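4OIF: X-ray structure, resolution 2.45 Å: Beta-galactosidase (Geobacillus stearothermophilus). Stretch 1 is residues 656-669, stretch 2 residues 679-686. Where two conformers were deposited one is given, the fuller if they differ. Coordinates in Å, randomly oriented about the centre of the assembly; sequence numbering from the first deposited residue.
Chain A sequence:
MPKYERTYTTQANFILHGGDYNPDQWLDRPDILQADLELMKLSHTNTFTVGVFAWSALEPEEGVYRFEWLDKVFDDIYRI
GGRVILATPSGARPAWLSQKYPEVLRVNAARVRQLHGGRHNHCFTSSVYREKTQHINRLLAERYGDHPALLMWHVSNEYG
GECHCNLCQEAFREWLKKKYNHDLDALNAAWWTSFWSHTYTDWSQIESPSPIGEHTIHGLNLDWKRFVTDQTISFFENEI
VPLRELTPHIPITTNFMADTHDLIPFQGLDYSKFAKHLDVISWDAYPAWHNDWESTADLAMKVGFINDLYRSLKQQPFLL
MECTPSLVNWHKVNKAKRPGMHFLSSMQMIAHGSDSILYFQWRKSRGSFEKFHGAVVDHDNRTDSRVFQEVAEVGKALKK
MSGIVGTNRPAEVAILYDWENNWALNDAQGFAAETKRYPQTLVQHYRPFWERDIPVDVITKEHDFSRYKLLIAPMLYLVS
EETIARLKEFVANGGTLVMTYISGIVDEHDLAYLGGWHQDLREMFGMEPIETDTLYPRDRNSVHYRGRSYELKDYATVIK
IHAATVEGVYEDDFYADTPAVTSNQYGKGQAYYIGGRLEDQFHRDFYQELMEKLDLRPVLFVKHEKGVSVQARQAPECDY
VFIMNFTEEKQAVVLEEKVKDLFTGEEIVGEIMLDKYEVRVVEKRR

Stretch 1 (656-669) EEKVKDLFTGEEIV
Stretch 2 679-686: VRVVEKRR

The strand ending at Asp-661 runs against strand 679-685, their N-to-C directions 127° apart and their axes 4.5 Å at closest approach. Register follows from two antiparallel bridges: Lys-660 with Glu-683 (CA to CA 5.0 Å), the hydrogen-bonded pair, and Asp-661 with Val-682 (CA to CA 4.6 Å), the non-hydrogen-bonded one. Backbone hydrogen bonds confirm it: Lys-660 N to Glu-683 O, 2.8 Å at 163°; Glu-683 N to Lys-660 O, 2.8 Å at 144°; and, just past the strand, Leu-662 N to Val-681 O, 3.0 Å at 163°. Extended angles carry the pairing (Lys-660 -122/126, Glu-683 -122/137) until Leu-662 turns to -63/-24.

Apolar packing involves both faces. On the face of Asp-661 and Val-682, Val-682 CG2 lies 3.5 Å from Val-659 CG2 (chi1 m) and 4.0 Å from Ile-668 CD1 (chi1 p, chi2 t). Val-681 (chi1 t) packs its CG1 3.7 Å from Leu-662 CD2 (t, p) and its CG2 3.7 Å from Phe-663 CZ (chi1 m), obliquely to the ring.

Charge pairing adds a salt bridge from Glu-657 OE1 to Lys-684 NZ, 3.2 Å. Asp-661 OD2 (chi1 t) meets the guanidinium edge at Arg-680 NH1; their modelled 2.2 Å is a clash, so the salt bridge's exact length is unreliable.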

# COMPACT_ATOMS: atom_id res chain seq x y z
N GLU A 656 13.18 32.19 -41.17
CA GLU A 656 13.74 33.46 -41.66
C GLU A 656 14.68 33.24 -42.84
O GLU A 656 14.69 34.01 -43.79
CB GLU A 656 14.47 34.20 -40.55
CG GLU A 656 13.55 34.85 -39.53
CD GLU A 656 14.30 35.46 -38.35
OE1 GLU A 656 15.54 35.32 -38.29
OE2 GLU A 656 13.64 36.07 -37.50
N GLU A 657 15.49 32.19 -42.76
CA GLU A 657 16.38 31.81 -43.86
C GLU A 657 15.68 30.73 -44.68
O GLU A 657 14.73 30.11 -44.19
CB GLU A 657 17.72 31.31 -43.33
CG GLU A 657 18.59 32.42 -42.72
CD GLU A 657 19.93 31.92 -42.22
OE1 GLU A 657 19.96 31.20 -41.20
OE2 GLU A 657 20.96 32.24 -42.86
N LYS A 658 16.11 30.50 -45.91
CA LYS A 658 15.45 29.48 -46.72
C LYS A 658 16.13 28.13 -46.60
O LYS A 658 17.33 28.02 -46.37
CB LYS A 658 15.35 29.90 -48.19
CG LYS A 658 16.42 30.85 -48.66
CD LYS A 658 16.15 31.30 -50.09
CE LYS A 658 14.77 31.91 -50.22
NZ LYS A 658 14.56 32.56 -51.54
N VAL A 659 15.33 27.09 -46.75
CA VAL A 659 15.74 25.73 -46.49
C VAL A 659 15.03 24.84 -47.48
O VAL A 659 14.11 25.29 -48.17
CB VAL A 659 15.37 25.30 -45.07
CG1 VAL A 659 16.24 26.00 -44.04
CG2 VAL A 659 13.90 25.61 -44.81
N LYS A 660 15.43 23.58 -47.54
CA LYS A 660 14.88 22.66 -48.52
C LYS A 660 14.26 21.47 -47.82
O LYS A 660 14.90 20.81 -47.00
CB LYS A 660 15.96 22.20 -49.51
CG LYS A 660 16.61 23.35 -50.32
CD LYS A 660 17.76 24.04 -49.55
CE LYS A 660 18.17 25.38 -50.17
NZ LYS A 660 18.99 26.17 -49.20
N ASP A 661 12.99 21.21 -48.13
CA ASP A 661 12.29 20.07 -47.56
C ASP A 661 12.95 18.74 -47.96
O ASP A 661 12.97 18.36 -49.13
CB ASP A 661 10.83 20.09 -48.00
CG ASP A 661 10.03 18.94 -47.42
OD1 ASP A 661 10.44 17.77 -47.57
OD2 ASP A 661 8.97 19.20 -46.82
N LEU A 662 13.44 18.01 -46.97
CA LEU A 662 14.21 16.80 -47.21
C LEU A 662 13.40 15.71 -47.90
O LEU A 662 13.96 14.84 -48.55
CB LEU A 662 14.76 16.27 -45.88
CG LEU A 662 15.98 15.38 -45.97
CD1 LEU A 662 17.17 16.19 -46.47
CD2 LEU A 662 16.28 14.79 -44.61
N PHE A 663 12.07 15.76 -47.76
CA PHE A 663 11.20 14.76 -48.38
C PHE A 663 10.73 15.11 -49.80
O PHE A 663 10.47 14.21 -50.61
CB PHE A 663 9.96 14.54 -47.52
CG PHE A 663 10.27 14.07 -46.14
CD1 PHE A 663 11.32 13.19 -45.91
CD2 PHE A 663 9.52 14.50 -45.06
CE1 PHE A 663 11.60 12.74 -44.63
CE2 PHE A 663 9.80 14.06 -43.78
CZ PHE A 663 10.85 13.18 -43.57
N THR A 664 10.60 16.40 -50.11
CA THR A 664 10.01 16.81 -51.38
C THR A 664 10.97 17.60 -52.25
O THR A 664 10.72 17.80 -53.43
CB THR A 664 8.78 17.69 -51.18
OG1 THR A 664 9.19 18.98 -50.72
CG2 THR A 664 7.82 17.05 -50.18
N GLY A 665 12.06 18.07 -51.66
CA GLY A 665 13.00 18.89 -52.39
C GLY A 665 12.59 20.35 -52.48
O GLY A 665 13.40 21.20 -52.83
N GLU A 666 11.33 20.64 -52.16
CA GLU A 666 10.82 22.01 -52.22
C GLU A 666 11.60 22.96 -51.33
O GLU A 666 11.85 22.67 -50.16
CB GLU A 666 9.34 22.06 -51.83
CG GLU A 666 8.80 23.49 -51.76
CD GLU A 666 7.42 23.58 -51.16
OE1 GLU A 666 6.95 22.58 -50.57
OE2 GLU A 666 6.79 24.66 -51.27
N GLU A 667 11.99 24.10 -51.89
CA GLU A 667 12.56 25.17 -51.10
C GLU A 667 11.43 25.93 -50.41
O GLU A 667 10.42 26.24 -51.03
CB GLU A 667 13.40 26.10 -51.97
CG GLU A 667 14.13 27.19 -51.21
CD GLU A 667 15.06 28.00 -52.09
OE1 GLU A 667 14.70 29.16 -52.42
OE2 GLU A 667 16.14 27.49 -52.45
N ILE A 668 11.58 26.18 -49.11
CA ILE A 668 10.56 26.92 -48.37
C ILE A 668 11.19 27.99 -47.48
O ILE A 668 12.35 27.90 -47.09
CB ILE A 668 9.68 26.00 -47.50
CG1 ILE A 668 10.52 25.28 -46.45
CG2 ILE A 668 8.92 24.99 -48.36
CD1 ILE A 668 9.73 24.27 -45.64
N VAL A 669 10.40 29.02 -47.18
CA VAL A 669 10.85 30.14 -46.39
C VAL A 669 9.61 30.90 -45.94
O VAL A 669 8.56 30.80 -46.57
CB VAL A 669 11.79 31.07 -47.18
CG1 VAL A 669 11.00 31.91 -48.17
CG2 VAL A 669 12.57 31.96 -46.23
N VAL A 679 5.40 16.94 -38.60
CA VAL A 679 6.81 17.22 -38.54
C VAL A 679 7.26 17.73 -39.89
O VAL A 679 6.79 17.29 -40.93
CB VAL A 679 7.65 15.98 -38.15
CG1 VAL A 679 9.12 16.36 -37.98
CG2 VAL A 679 7.12 15.34 -36.87
N ARG A 680 8.17 18.67 -39.87
CA ARG A 680 8.81 19.13 -41.07
C ARG A 680 10.28 18.80 -40.94
O ARG A 680 10.91 19.16 -39.95
CB ARG A 680 8.59 20.62 -41.24
CG ARG A 680 8.14 20.99 -42.60
CD ARG A 680 6.72 20.53 -42.92
NE ARG A 680 6.32 21.19 -44.16
CZ ARG A 680 6.66 20.73 -45.35
NH1 ARG A 680 7.34 19.60 -45.45
NH2 ARG A 680 6.30 21.38 -46.45
N VAL A 681 10.84 18.08 -41.90
CA VAL A 681 12.27 17.81 -41.86
C VAL A 681 12.93 18.59 -42.97
O VAL A 681 12.60 18.45 -44.15
CB VAL A 681 12.59 16.33 -41.99
CG1 VAL A 681 14.09 16.11 -41.88
CG2 VAL A 681 11.90 15.57 -40.88
N VAL A 682 13.88 19.42 -42.58
CA VAL A 682 14.34 20.48 -43.44
C VAL A 682 15.87 20.49 -43.53
O VAL A 682 16.55 20.05 -42.62
CB VAL A 682 13.76 21.82 -42.92
CG1 VAL A 682 14.83 22.81 -42.52
CG2 VAL A 682 12.81 22.38 -43.94
N GLU A 683 16.39 20.92 -44.67
CA GLU A 683 17.83 20.91 -44.88
C GLU A 683 18.31 22.31 -45.20
O GLU A 683 17.68 23.05 -45.95
CB GLU A 683 18.19 19.95 -46.02
CG GLU A 683 19.65 19.96 -46.41
CD GLU A 683 19.92 19.17 -47.68
OE1 GLU A 683 21.00 19.34 -48.28
OE2 GLU A 683 19.03 18.39 -48.09
N LYS A 684 19.43 22.69 -44.60
CA LYS A 684 19.98 24.02 -44.82
C LYS A 684 21.47 23.94 -45.14
O LYS A 684 22.26 23.53 -44.30
CB LYS A 684 19.75 24.91 -43.60
CG LYS A 684 20.27 26.31 -43.79
CD LYS A 684 19.53 27.30 -42.94
CE LYS A 684 20.16 28.68 -43.08
NZ LYS A 684 21.53 28.73 -42.48
N ARG A 685 21.83 24.33 -46.36
CA ARG A 685 23.21 24.23 -46.81
C ARG A 685 24.12 25.14 -45.99
O ARG A 685 23.75 26.26 -45.67
CB ARG A 685 23.33 24.57 -48.29
CG ARG A 685 24.71 24.29 -48.88
CD ARG A 685 25.00 22.80 -48.82
NE ARG A 685 23.96 22.04 -49.51
CZ ARG A 685 23.78 20.73 -49.38
NH1 ARG A 685 24.56 20.02 -48.59
NH2 ARG A 685 22.81 20.13 -50.06
N ARG A 686 25.30 24.64 -45.65
CA ARG A 686 26.24 25.40 -44.84
C ARG A 686 27.18 26.21 -45.71
O ARG A 686 27.26 27.43 -45.58
CB ARG A 686 27.04 24.47 -43.92
CG ARG A 686 28.01 25.20 -43.02
CD ARG A 686 28.85 24.24 -42.17
NE ARG A 686 28.08 23.10 -41.67
CZ ARG A 686 27.12 23.16 -40.75
NH1 ARG A 686 26.78 24.33 -40.22
NH2 ARG A 686 26.49 22.06 -40.37